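Local coordinates for protein multicopper oxidase (Pseudomonas thermotolerans, PDB 6VOW) that probably couples the one-electron oxidation of laccase-type substrates, such as lignin-related phenols, at its copper ions to the reduction of dioxygen to water, at residues V36-E41 / Q75-R80; H96-P101 / Y123-E128. All blocks are in the same frame, centred on the assembly; numbering follows the deposited sequence.

Contact 1 of 2, residues V36-E41 / Q75-R80; sequences VTHDYE and QGDWLR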
# COMPACT_ATOMS: atom_id res chain seq x y z
N VAL A 36 13.10 6.09 21.54
CA VAL A 36 12.57 7.22 20.82
C VAL A 36 11.18 6.83 20.32
O VAL A 36 11.00 5.75 19.74
CB VAL A 36 13.45 7.56 19.62
CG1 VAL A 36 13.05 8.93 19.10
CG2 VAL A 36 14.93 7.48 20.00
N THR A 37 10.26 7.74 20.53
CA THR A 37 8.82 7.65 20.33
C THR A 37 8.31 8.88 19.54
O THR A 37 8.54 10.00 19.91
CB THR A 37 8.11 7.53 21.69
OG1 THR A 37 8.59 6.39 22.34
CG2 THR A 37 6.65 7.29 21.54
N HIS A 38 7.64 8.61 18.43
CA HIS A 38 7.03 9.60 17.57
C HIS A 38 5.57 9.56 17.91
O HIS A 38 4.90 8.56 17.62
CB HIS A 38 7.24 9.20 16.12
CG HIS A 38 8.66 8.96 15.77
ND1 HIS A 38 9.32 9.79 14.92
CD2 HIS A 38 9.55 8.02 16.16
CE1 HIS A 38 10.57 9.37 14.78
NE2 HIS A 38 10.74 8.32 15.54
N ASP A 39 5.12 10.54 18.69
CA ASP A 39 3.70 10.74 19.05
C ASP A 39 2.87 11.54 18.05
O ASP A 39 3.24 12.65 17.57
CB ASP A 39 3.49 11.36 20.46
CG ASP A 39 3.68 10.36 21.53
OD1 ASP A 39 2.77 9.57 21.71
OD2 ASP A 39 4.74 10.24 22.15
N TYR A 40 1.72 10.93 17.75
CA TYR A 40 0.73 11.48 16.88
C TYR A 40 -0.64 11.24 17.52
O TYR A 40 -0.86 10.21 18.18
CB TYR A 40 0.78 10.79 15.52
CG TYR A 40 1.94 11.10 14.64
CD1 TYR A 40 1.95 12.25 13.90
CD2 TYR A 40 3.03 10.28 14.56
CE1 TYR A 40 2.98 12.55 13.06
CE2 TYR A 40 4.06 10.57 13.73
CZ TYR A 40 4.04 11.73 13.01
OH TYR A 40 5.01 12.06 12.16
N GLU A 41 -1.50 12.26 17.42
CA GLU A 41 -2.95 12.17 17.65
C GLU A 41 -3.56 12.21 16.26
O GLU A 41 -3.42 13.25 15.56
CB GLU A 41 -3.46 13.37 18.44
CG GLU A 41 -4.93 13.24 18.78
CD GLU A 41 -5.58 14.44 19.42
OE1 GLU A 41 -5.58 15.56 18.89
OE2 GLU A 41 -6.16 14.25 20.47
N GLN A 75 13.34 4.46 11.61
CA GLN A 75 13.57 3.06 11.81
C GLN A 75 14.22 2.79 13.13
O GLN A 75 15.21 3.42 13.44
CB GLN A 75 14.49 2.57 10.70
CG GLN A 75 14.83 1.10 10.71
CD GLN A 75 15.70 0.77 9.55
OE1 GLN A 75 16.41 1.63 9.04
NE2 GLN A 75 15.64 -0.46 9.10
N GLY A 76 13.66 1.85 13.89
CA GLY A 76 14.15 1.49 15.23
C GLY A 76 13.35 2.20 16.29
O GLY A 76 13.35 1.82 17.43
N ASP A 77 12.61 3.23 15.92
CA ASP A 77 11.85 3.97 16.92
C ASP A 77 10.41 3.48 17.07
O ASP A 77 9.96 2.61 16.30
CB ASP A 77 11.84 5.45 16.56
CG ASP A 77 13.21 6.05 16.49
OD1 ASP A 77 14.19 5.39 16.89
OD2 ASP A 77 13.24 7.22 16.10
N TRP A 78 9.73 4.00 18.10
CA TRP A 78 8.31 3.69 18.43
C TRP A 78 7.48 4.68 17.78
O TRP A 78 7.81 5.88 17.81
CB TRP A 78 7.97 3.74 19.93
CG TRP A 78 8.53 2.62 20.73
CD1 TRP A 78 9.71 2.63 21.35
CD2 TRP A 78 7.94 1.37 21.03
NE1 TRP A 78 9.94 1.46 21.97
CE2 TRP A 78 8.85 0.66 21.82
CE3 TRP A 78 6.74 0.75 20.69
CZ2 TRP A 78 8.61 -0.62 22.28
CZ3 TRP A 78 6.50 -0.49 21.14
CH2 TRP A 78 7.42 -1.18 21.93
N LEU A 79 6.40 4.17 17.14
CA LEU A 79 5.39 5.00 16.54
C LEU A 79 4.26 4.88 17.49
O LEU A 79 3.89 3.75 17.74
CB LEU A 79 4.96 4.44 15.14
CG LEU A 79 3.84 5.23 14.51
CD1 LEU A 79 4.19 6.66 14.55
CD2 LEU A 79 3.67 4.85 13.06
N ARG A 80 3.72 6.01 17.96
CA ARG A 80 2.60 6.01 18.94
C ARG A 80 1.53 6.90 18.40
O ARG A 80 1.76 8.10 18.17
CB ARG A 80 3.05 6.51 20.31
CG ARG A 80 2.04 6.34 21.44
CD ARG A 80 2.69 6.29 22.83
NE ARG A 80 3.36 7.56 23.16
CZ ARG A 80 4.16 7.71 24.20
NH1 ARG A 80 4.40 6.71 24.98
NH2 ARG A 80 4.74 8.86 24.43
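Thr37, His38 and Asp39 lie abreast of Trp78, Leu79 and Arg80 in parallel register; the axes of strands 37-41 and 78-80 approach to 4.6 Å, with 14° between their directions. Trp78 N donates to Val36 O and Tyr40 N to Arg80 O, while His38 straddles Leu79, its N bonding to Trp78 O and its O accepting Arg80 N. On the face with Leu79, His38 CG stands anti to the carbonyl carbon, beside the backbone N (chi1 -54°). His38 NE2 donates to Asp77 OD2 at 2.8 Å, nearly straight at 166°, meeting the anti lone pair with the carboxylate close to coplanar with the ring. Trp78 O sits at the same ring's edge, 3.2 Å from His38 CD2, and Val36 CG1 packs 3.5 Å from Asp77 OD2. An alanine at His38 would probably leave Asp77 OD2 without this donor and the carboxylate freer to turn. Further along, Tyr40 CD2 at the ring edge meets Leu79 CD1 at 3.8 Å. Tyr40 OH bonds to Arg72 N.

The opposite face carries the charged pair. In the conformer described, Arg80 grips Asp39 side-on: NE meets the syn lone pair of OD1, and Arg80 NH2 lies 2.7 Å from Asp39 OD2. The Arg80 NE to Asp39 OD1 distance of 2.5 Å is very short, and its exact value is doubtful. Thr37 CG2 covers the centre of one guanidinium face. Parallel pairing of the first strand with strand 78-85 is as in the cupredoxin sandwich, the fold expected of a multicopper oxidase domain. His38 also touches Cys73 and Arg74 of the facing sheet, and the Asp77 carboxylate is likely to polarise its ring and could stabilise a protonated imidazole.

Contact 2 of 2, residues H96-P101 / Y123-E128; sequences HGIRLP and YVFKTE. With C2O (Cu-O-Cu linkage), chain B.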
# COMPACT_ATOMS: atom_id res chain seq x y z
N HIS A 96 -0.34 -0.78 6.99
CA HIS A 96 -0.07 -1.64 5.81
C HIS A 96 1.41 -1.74 5.62
O HIS A 96 2.06 -0.76 5.27
CB HIS A 96 -0.75 -1.10 4.51
CG HIS A 96 -0.52 -1.99 3.31
ND1 HIS A 96 -1.54 -2.60 2.61
CD2 HIS A 96 0.62 -2.39 2.71
CE1 HIS A 96 -1.04 -3.29 1.61
NE2 HIS A 96 0.28 -3.20 1.67
N GLY A 97 1.94 -2.93 5.86
CA GLY A 97 3.31 -3.28 5.57
C GLY A 97 4.19 -3.41 6.83
O GLY A 97 5.30 -3.97 6.79
N ILE A 98 3.71 -2.87 7.94
CA ILE A 98 4.48 -2.87 9.16
C ILE A 98 4.38 -4.23 9.79
O ILE A 98 3.31 -4.72 10.01
CB ILE A 98 3.99 -1.82 10.20
CG1 ILE A 98 4.02 -0.39 9.60
CG2 ILE A 98 4.84 -1.92 11.48
CD1 ILE A 98 5.34 -0.04 9.09
N ARG A 99 5.52 -4.82 10.10
CA ARG A 99 5.57 -6.02 10.93
C ARG A 99 5.49 -5.56 12.40
O ARG A 99 6.42 -5.16 13.00
CB ARG A 99 6.85 -6.77 10.66
CG ARG A 99 7.08 -6.95 9.17
CD ARG A 99 8.34 -7.74 8.91
NE ARG A 99 9.50 -6.88 9.16
CZ ARG A 99 10.60 -7.23 9.81
NH1 ARG A 99 10.74 -8.46 10.34
NH2 ARG A 99 11.58 -6.34 9.94
N LEU A 100 4.30 -5.59 12.94
CA LEU A 100 4.06 -5.22 14.30
C LEU A 100 3.35 -6.39 14.96
O LEU A 100 3.04 -7.35 14.31
CB LEU A 100 3.19 -4.00 14.33
CG LEU A 100 2.10 -3.89 13.23
CD1 LEU A 100 1.02 -5.01 13.22
CD2 LEU A 100 1.42 -2.57 13.46
N PRO A 101 3.14 -6.34 16.28
CA PRO A 101 2.42 -7.42 16.94
C PRO A 101 0.97 -7.43 16.56
O PRO A 101 0.38 -6.34 16.31
CB PRO A 101 2.48 -7.04 18.39
CG PRO A 101 3.78 -6.40 18.48
CD PRO A 101 3.83 -5.52 17.26
N TYR A 123 -2.31 3.10 19.00
CA TYR A 123 -1.45 2.17 18.24
C TYR A 123 -0.05 2.55 18.60
O TYR A 123 0.35 3.64 18.31
CB TYR A 123 -1.66 2.21 16.70
CG TYR A 123 -3.08 1.80 16.29
CD1 TYR A 123 -3.40 0.49 16.05
CD2 TYR A 123 -4.07 2.75 16.12
CE1 TYR A 123 -4.68 0.11 15.69
CE2 TYR A 123 -5.36 2.40 15.75
CZ TYR A 123 -5.66 1.08 15.55
OH TYR A 123 -6.92 0.78 15.23
N VAL A 124 0.68 1.65 19.25
CA VAL A 124 2.11 1.78 19.55
C VAL A 124 2.87 0.60 19.01
O VAL A 124 2.57 -0.56 19.39
CB VAL A 124 2.47 1.72 21.09
CG1 VAL A 124 3.59 2.70 21.38
CG2 VAL A 124 1.30 1.94 22.00
N PHE A 125 3.88 0.85 18.19
CA PHE A 125 4.70 -0.29 17.74
C PHE A 125 6.01 0.30 17.25
O PHE A 125 6.11 1.52 16.99
CB PHE A 125 4.01 -1.07 16.63
CG PHE A 125 3.48 -0.17 15.53
CD1 PHE A 125 2.21 0.41 15.62
CD2 PHE A 125 4.26 0.16 14.39
CE1 PHE A 125 1.73 1.24 14.59
CE2 PHE A 125 3.74 0.97 13.37
CZ PHE A 125 2.48 1.48 13.48
N LYS A 126 7.02 -0.54 17.24
CA LYS A 126 8.31 -0.14 16.70
C LYS A 126 8.21 -0.40 15.20
O LYS A 126 7.64 -1.41 14.75
CB LYS A 126 9.47 -0.98 17.32
CG LYS A 126 9.66 -0.91 18.83
CD LYS A 126 10.83 -1.79 19.30
CE LYS A 126 12.18 -1.14 19.05
NZ LYS A 126 12.30 0.17 19.78
N THR A 127 8.78 0.55 14.45
CA THR A 127 8.99 0.48 13.03
C THR A 127 10.43 0.11 12.75
O THR A 127 11.30 0.98 12.77
CB THR A 127 8.63 1.84 12.44
OG1 THR A 127 9.45 2.86 13.05
CG2 THR A 127 7.18 2.21 12.71
N GLU A 128 10.72 -1.17 12.58
CA GLU A 128 12.02 -1.69 12.29
C GLU A 128 12.40 -1.66 10.81
O GLU A 128 13.58 -1.98 10.52
CB GLU A 128 12.17 -3.15 12.78
CG GLU A 128 11.87 -3.36 14.27
CD GLU A 128 12.96 -2.84 15.23
OE1 GLU A 128 13.98 -2.28 14.79
OE2 GLU A 128 12.80 -3.00 16.44
CU2 C2O B . -3.54 -2.41 3.13
CU3 C2O B . -5.53 -6.15 4.92
O1 C2O B . -4.49 -4.37 3.90
O HOH W 1 6.82 -3.71 15.57
O HOH W 2 8.50 -3.03 12.37
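In the N-terminal cupredoxin-like domain, the loop leaving copper-binding strand 94-96 lays Ile98 and Leu100 against Phe125 on the outermost strand 120-126. Leu100 CD2 stands over the middle of one ring face as a CH-pi contact, 3.8 Å from the Phe125 centroid and 11° off the ring normal. Ile98 CG2 approaches the same ring obliquely, 3.6 Å from Phe125 CD2. Phe125 CG lies between the backbone N and the carbonyl carbon (chi1 48°), the crowded position, which starts the ring off toward the loop. Its strand belongs to one sheet of the sandwich and strand 94-96 to the other; Ile98 also touches Leu153 of that second sheet. Just upstream, His96 ND1 binds one copper of the Cu-O-Cu linkage at 2.1 Å, beside His136 and His440, while its NE2 bonds to Asp413. The backbones meet through water: one molecule donates to Arg99 O at 3.0 Å and to Lys126 O at 2.6 Å. A second donates to the same two carbonyls and accepts Glu128 N at 2.9 Å. Arg99 NH2 passes 4.3 Å from Glu128 CB, its charge paired instead with Asp129 in a salt bridge.

Contact 1 closes before contact 2 opens along the chain, and their centres lie 10 Å apart on the same side of the chain's centre. They share one mixed sheet, in which strand 78-85 stands between 37-49 and 120-126: contact 1 is its parallel junction, and contact 2 hangs a loop on the neighbouring antiparallel strand. The two meet directly, with Leu79 N probably bonded to Phe125 O (2.7 Å) and Gly76 N to Thr127 O (2.8 Å), while Lys126 makes a cation-pi contact with Trp78. Together they span this sheet from the surface-exposed N-terminal strand to the loop that follows copper ligand His96.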